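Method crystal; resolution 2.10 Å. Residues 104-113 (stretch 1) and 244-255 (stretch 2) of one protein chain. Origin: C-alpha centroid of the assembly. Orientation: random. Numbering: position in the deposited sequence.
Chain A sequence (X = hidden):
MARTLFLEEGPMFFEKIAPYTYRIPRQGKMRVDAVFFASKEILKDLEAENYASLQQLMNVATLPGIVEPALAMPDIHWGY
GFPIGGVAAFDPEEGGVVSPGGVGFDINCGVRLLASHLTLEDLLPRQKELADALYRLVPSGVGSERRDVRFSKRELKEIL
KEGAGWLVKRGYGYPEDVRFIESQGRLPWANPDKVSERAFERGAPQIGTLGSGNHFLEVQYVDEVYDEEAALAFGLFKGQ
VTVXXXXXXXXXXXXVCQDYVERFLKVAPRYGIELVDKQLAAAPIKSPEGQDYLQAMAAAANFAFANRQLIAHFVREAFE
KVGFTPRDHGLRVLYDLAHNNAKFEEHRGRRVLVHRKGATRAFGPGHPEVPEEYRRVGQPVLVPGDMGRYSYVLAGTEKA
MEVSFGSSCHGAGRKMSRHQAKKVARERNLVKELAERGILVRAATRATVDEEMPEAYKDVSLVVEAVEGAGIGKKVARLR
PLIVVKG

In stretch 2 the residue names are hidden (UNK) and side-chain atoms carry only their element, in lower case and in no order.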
# COMPACT_ATOMS: atom_id res chain seq x y z
N GLY A 104 9.58 3.49 4.13
CA GLY A 104 10.13 2.37 3.40
C GLY A 104 10.70 2.87 2.09
O GLY A 104 10.30 3.93 1.58
N PHE A 105 11.61 2.11 1.51
CA PHE A 105 12.21 2.55 0.27
C PHE A 105 11.28 2.63 -0.92
O PHE A 105 11.32 3.61 -1.66
CB PHE A 105 13.47 1.72 -0.03
CG PHE A 105 14.69 2.23 0.71
CD1 PHE A 105 14.82 2.03 2.08
CD2 PHE A 105 15.62 3.05 0.06
CE1 PHE A 105 15.86 2.65 2.81
CE2 PHE A 105 16.66 3.68 0.78
CZ PHE A 105 16.77 3.48 2.15
N ASP A 106 10.40 1.65 -1.10
CA ASP A 106 9.50 1.75 -2.23
C ASP A 106 8.26 2.58 -1.86
O ASP A 106 7.22 2.05 -1.48
CB ASP A 106 9.08 0.37 -2.74
CG ASP A 106 8.37 0.45 -4.09
OD1 ASP A 106 8.13 -0.61 -4.71
OD2 ASP A 106 8.05 1.57 -4.54
N ILE A 107 8.41 3.90 -1.97
CA ILE A 107 7.35 4.84 -1.66
C ILE A 107 6.12 4.58 -2.50
O ILE A 107 6.17 4.50 -3.73
CB ILE A 107 7.83 6.29 -1.86
CG1 ILE A 107 9.00 6.55 -0.90
CG2 ILE A 107 6.67 7.28 -1.59
CD1 ILE A 107 9.71 7.89 -1.11
N ASN A 108 5.01 4.44 -1.79
CA ASN A 108 3.71 4.15 -2.38
C ASN A 108 3.68 2.88 -3.19
O ASN A 108 3.00 2.80 -4.20
CB ASN A 108 3.15 5.29 -3.22
CG ASN A 108 1.67 5.07 -3.60
OD1 ASN A 108 1.02 4.11 -3.14
ND2 ASN A 108 1.12 5.96 -4.43
N CYS A 109 4.47 1.89 -2.76
CA CYS A 109 4.40 0.58 -3.38
C CYS A 109 2.96 0.34 -2.93
O CYS A 109 2.61 0.60 -1.77
CB CYS A 109 5.32 -0.42 -2.67
SG CYS A 109 5.00 -2.17 -3.08
N GLY A 110 2.10 -0.11 -3.84
CA GLY A 110 0.72 -0.30 -3.44
C GLY A 110 -0.03 -1.29 -4.29
O GLY A 110 0.57 -2.04 -5.05
N VAL A 111 -1.36 -1.24 -4.18
CA VAL A 111 -2.19 -2.18 -4.90
C VAL A 111 -3.41 -1.56 -5.55
O VAL A 111 -4.07 -0.71 -4.97
CB VAL A 111 -2.71 -3.28 -3.93
CG1 VAL A 111 -3.43 -4.37 -4.69
CG2 VAL A 111 -1.55 -3.84 -3.10
N ARG A 112 -3.71 -2.00 -6.77
CA ARG A 112 -4.91 -1.55 -7.44
C ARG A 112 -5.69 -2.81 -7.80
O ARG A 112 -5.11 -3.80 -8.29
CB ARG A 112 -4.62 -0.78 -8.73
CG ARG A 112 -5.89 -0.52 -9.53
CD ARG A 112 -5.75 0.44 -10.71
NE ARG A 112 -5.39 1.81 -10.34
CZ ARG A 112 -5.66 2.86 -11.11
NH1 ARG A 112 -5.30 4.09 -10.75
NH2 ARG A 112 -6.32 2.70 -12.24
N LEU A 113 -7.00 -2.79 -7.55
CA LEU A 113 -7.84 -3.93 -7.91
C LEU A 113 -8.91 -3.49 -8.90
O LEU A 113 -9.69 -2.57 -8.63
CB LEU A 113 -8.52 -4.54 -6.67
CG LEU A 113 -9.39 -5.78 -6.93
CD1 LEU A 113 -8.53 -6.95 -7.41
CD2 LEU A 113 -10.10 -6.20 -5.66
N UNK A 244 -5.49 -7.79 -10.06
CA UNK A 244 -4.79 -7.10 -8.98
C UNK A 244 -3.40 -6.68 -9.45
O UNK A 244 -2.61 -7.52 -9.90
c UNK A 244 -4.78 -8.06 -5.20
c UNK A 244 -4.71 -8.00 -7.74
c UNK A 244 -2.65 -7.46 -6.43
c UNK A 244 -4.17 -7.36 -6.44
N UNK A 245 -3.11 -5.38 -9.35
CA UNK A 245 -1.83 -4.80 -9.76
C UNK A 245 -1.04 -4.38 -8.51
O UNK A 245 -1.50 -3.58 -7.71
c UNK A 245 -3.54 -2.70 -12.58
c UNK A 245 -0.73 -2.92 -11.03
c UNK A 245 -2.07 -3.54 -10.63
c UNK A 245 -2.88 -3.92 -11.87
N UNK A 246 0.16 -4.94 -8.38
CA UNK A 246 1.02 -4.69 -7.24
C UNK A 246 2.34 -4.12 -7.72
O UNK A 246 3.13 -4.83 -8.35
n UNK A 246 2.53 -5.94 -3.04
c UNK A 246 1.90 -5.82 -5.14
c UNK A 246 3.20 -4.94 -3.59
c UNK A 246 1.71 -6.51 -3.99
n UNK A 246 2.84 -4.85 -4.86
c UNK A 246 1.30 -6.00 -6.50
N UNK A 247 2.55 -2.83 -7.45
CA UNK A 247 3.77 -2.16 -7.84
C UNK A 247 3.83 -0.76 -7.22
O UNK A 247 2.83 -0.28 -6.64
c UNK A 247 2.83 -1.16 -9.98
o UNK A 247 5.21 -1.53 -9.69
c UNK A 247 3.92 -2.06 -9.38
N UNK A 248 4.98 -0.11 -7.33
CA UNK A 248 5.15 1.20 -6.72
C UNK A 248 5.79 2.31 -7.54
O UNK A 248 5.50 2.47 -8.73
N UNK A 249 6.65 3.09 -6.89
CA UNK A 249 7.32 4.21 -7.55
C UNK A 249 8.60 3.79 -8.28
O UNK A 249 9.34 4.62 -8.80
o UNK A 249 8.29 4.85 -5.39
c UNK A 249 7.62 5.33 -6.54
N UNK A 250 8.83 2.48 -8.32
CA UNK A 250 9.98 1.93 -9.01
C UNK A 250 11.32 2.50 -8.54
O UNK A 250 11.56 2.61 -7.34
c UNK A 250 9.76 2.14 -10.51
n UNK A 250 10.68 -1.08 -13.80
n UNK A 250 8.99 -0.34 -12.43
n UNK A 250 11.05 -0.89 -11.54
c UNK A 250 8.42 1.60 -10.98
c UNK A 250 8.41 0.07 -11.15
c UNK A 250 10.25 -0.76 -12.59
N UNK A 251 12.21 2.86 -9.45
CA UNK A 251 13.49 3.38 -9.01
C UNK A 251 13.46 4.79 -8.41
O UNK A 251 14.32 5.15 -7.61
N UNK A 252 12.47 5.57 -8.82
CA UNK A 252 12.33 6.94 -8.36
C UNK A 252 12.10 7.03 -6.84
O UNK A 252 12.79 7.80 -6.15
c UNK A 252 10.26 9.43 -10.49
c UNK A 252 11.04 9.09 -9.23
c UNK A 252 10.33 9.60 -8.00
c UNK A 252 11.19 7.58 -9.15
N UNK A 253 11.16 6.25 -6.33
CA UNK A 253 10.88 6.29 -4.91
C UNK A 253 12.02 5.76 -4.07
O UNK A 253 12.33 6.29 -3.00
N UNK A 254 12.66 4.70 -4.55
CA UNK A 254 13.77 4.11 -3.84
C UNK A 254 14.89 5.16 -3.69
O UNK A 254 15.44 5.35 -2.61
c UNK A 254 15.99 0.43 -2.59
n UNK A 254 14.91 0.98 -3.11
c UNK A 254 16.63 2.15 -3.79
n UNK A 254 17.04 1.12 -2.98
c UNK A 254 14.28 2.89 -4.62
c UNK A 254 15.28 2.06 -3.87
N UNK A 255 15.20 5.84 -4.79
CA UNK A 255 16.26 6.85 -4.79
C UNK A 255 15.93 8.00 -3.84
O UNK A 255 16.78 8.44 -3.08
c UNK A 255 19.00 7.45 -5.95
c UNK A 255 17.77 8.23 -6.36
n UNK A 255 19.76 7.98 -5.00
o UNK A 255 19.26 6.38 -6.47
c UNK A 255 16.49 7.40 -6.20
O HOH W 1 7.76 -0.20 -7.33

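Position 244 has four side-chain carbons, forked at the second. The fork carbon lies 3.5 Å from Val111 CG1, and CB is 4.0 Å from Leu113 CD1. The residue is Leu244, on the same sheet face as both partners.

Position 245 also has four carbons, but the fork is at the first and one arm is two carbons long. Its CB sits 4.2 Å from Arg112 CB, on the other face. This is Ile245. Its N donates to Arg112 O at 2.8 Å, and its O accepts from Arg112 N at 2.9 Å.

Position 246 carries one carbon, then a five-membered ring of three carbons and two nitrogens. Val111 CG2 covers one face of the ring, and Cys109 SG lies at its edge. This is His246. Its CE1 is 3.3 Å from Cys109 SG. Its ND1 is buried without a partner in the model.

Position 247 has one carbon bearing an oxygen and a carbon. They stay out of contact with stretch 1, so the backbone makes the contact. This is Thr247. Gly110 N donates to Thr247 O at 2.9 Å, and Thr247 N donates to Gly110 O at 3.2 Å.

Position 248 has no side-chain atoms. An ideal CB would clash with Asp106 OD2 and Cys109 CA. This is Gly248, whose CA comes 3.5 Å from Cys109 CA.

Position 249 has one carbon, then one oxygen. The oxygen donates to Ile107 O at 2.7 Å. This is Ser249. Its N donates to Asp106 OD2 at 3.1 Å.

Position 250 has three carbons, a nitrogen, then a carbon with two more nitrogens. CB points away from stretch 1. This is Arg250. A water bridges its N to Asp106 OD1.

Position 251 has no side-chain atoms and no contact with stretch 1. It is Gly251.

Position 252 has four carbons, forked at the second, out of reach of stretch 1. It is Leu252.

Position 253 has no side-chain atoms. An ideal CB would clash with Ser249 OG. It is Gly253, and Ile107 CD1 lies 3.6 Å from its O.

Position 254 has one carbon and a five-membered ring with two nitrogens. Phe105 CD2 lies over one ring face. This is His254; the two rings meet obliquely.

Position 255 has three carbons, the third bearing an oxygen and a nitrogen. Its CB points away from stretch 1, and none of its side-chain atoms makes contact. It is Gln255.

The contact has two parts. Antiparallel strands pair through four backbone hydrogen bonds. Beyond them, Ser249 ties to Asp106 and Ile107, and His254 packs against Phe105.

Stretch 2, residues 244-255: LIHTGSRGLGHQ
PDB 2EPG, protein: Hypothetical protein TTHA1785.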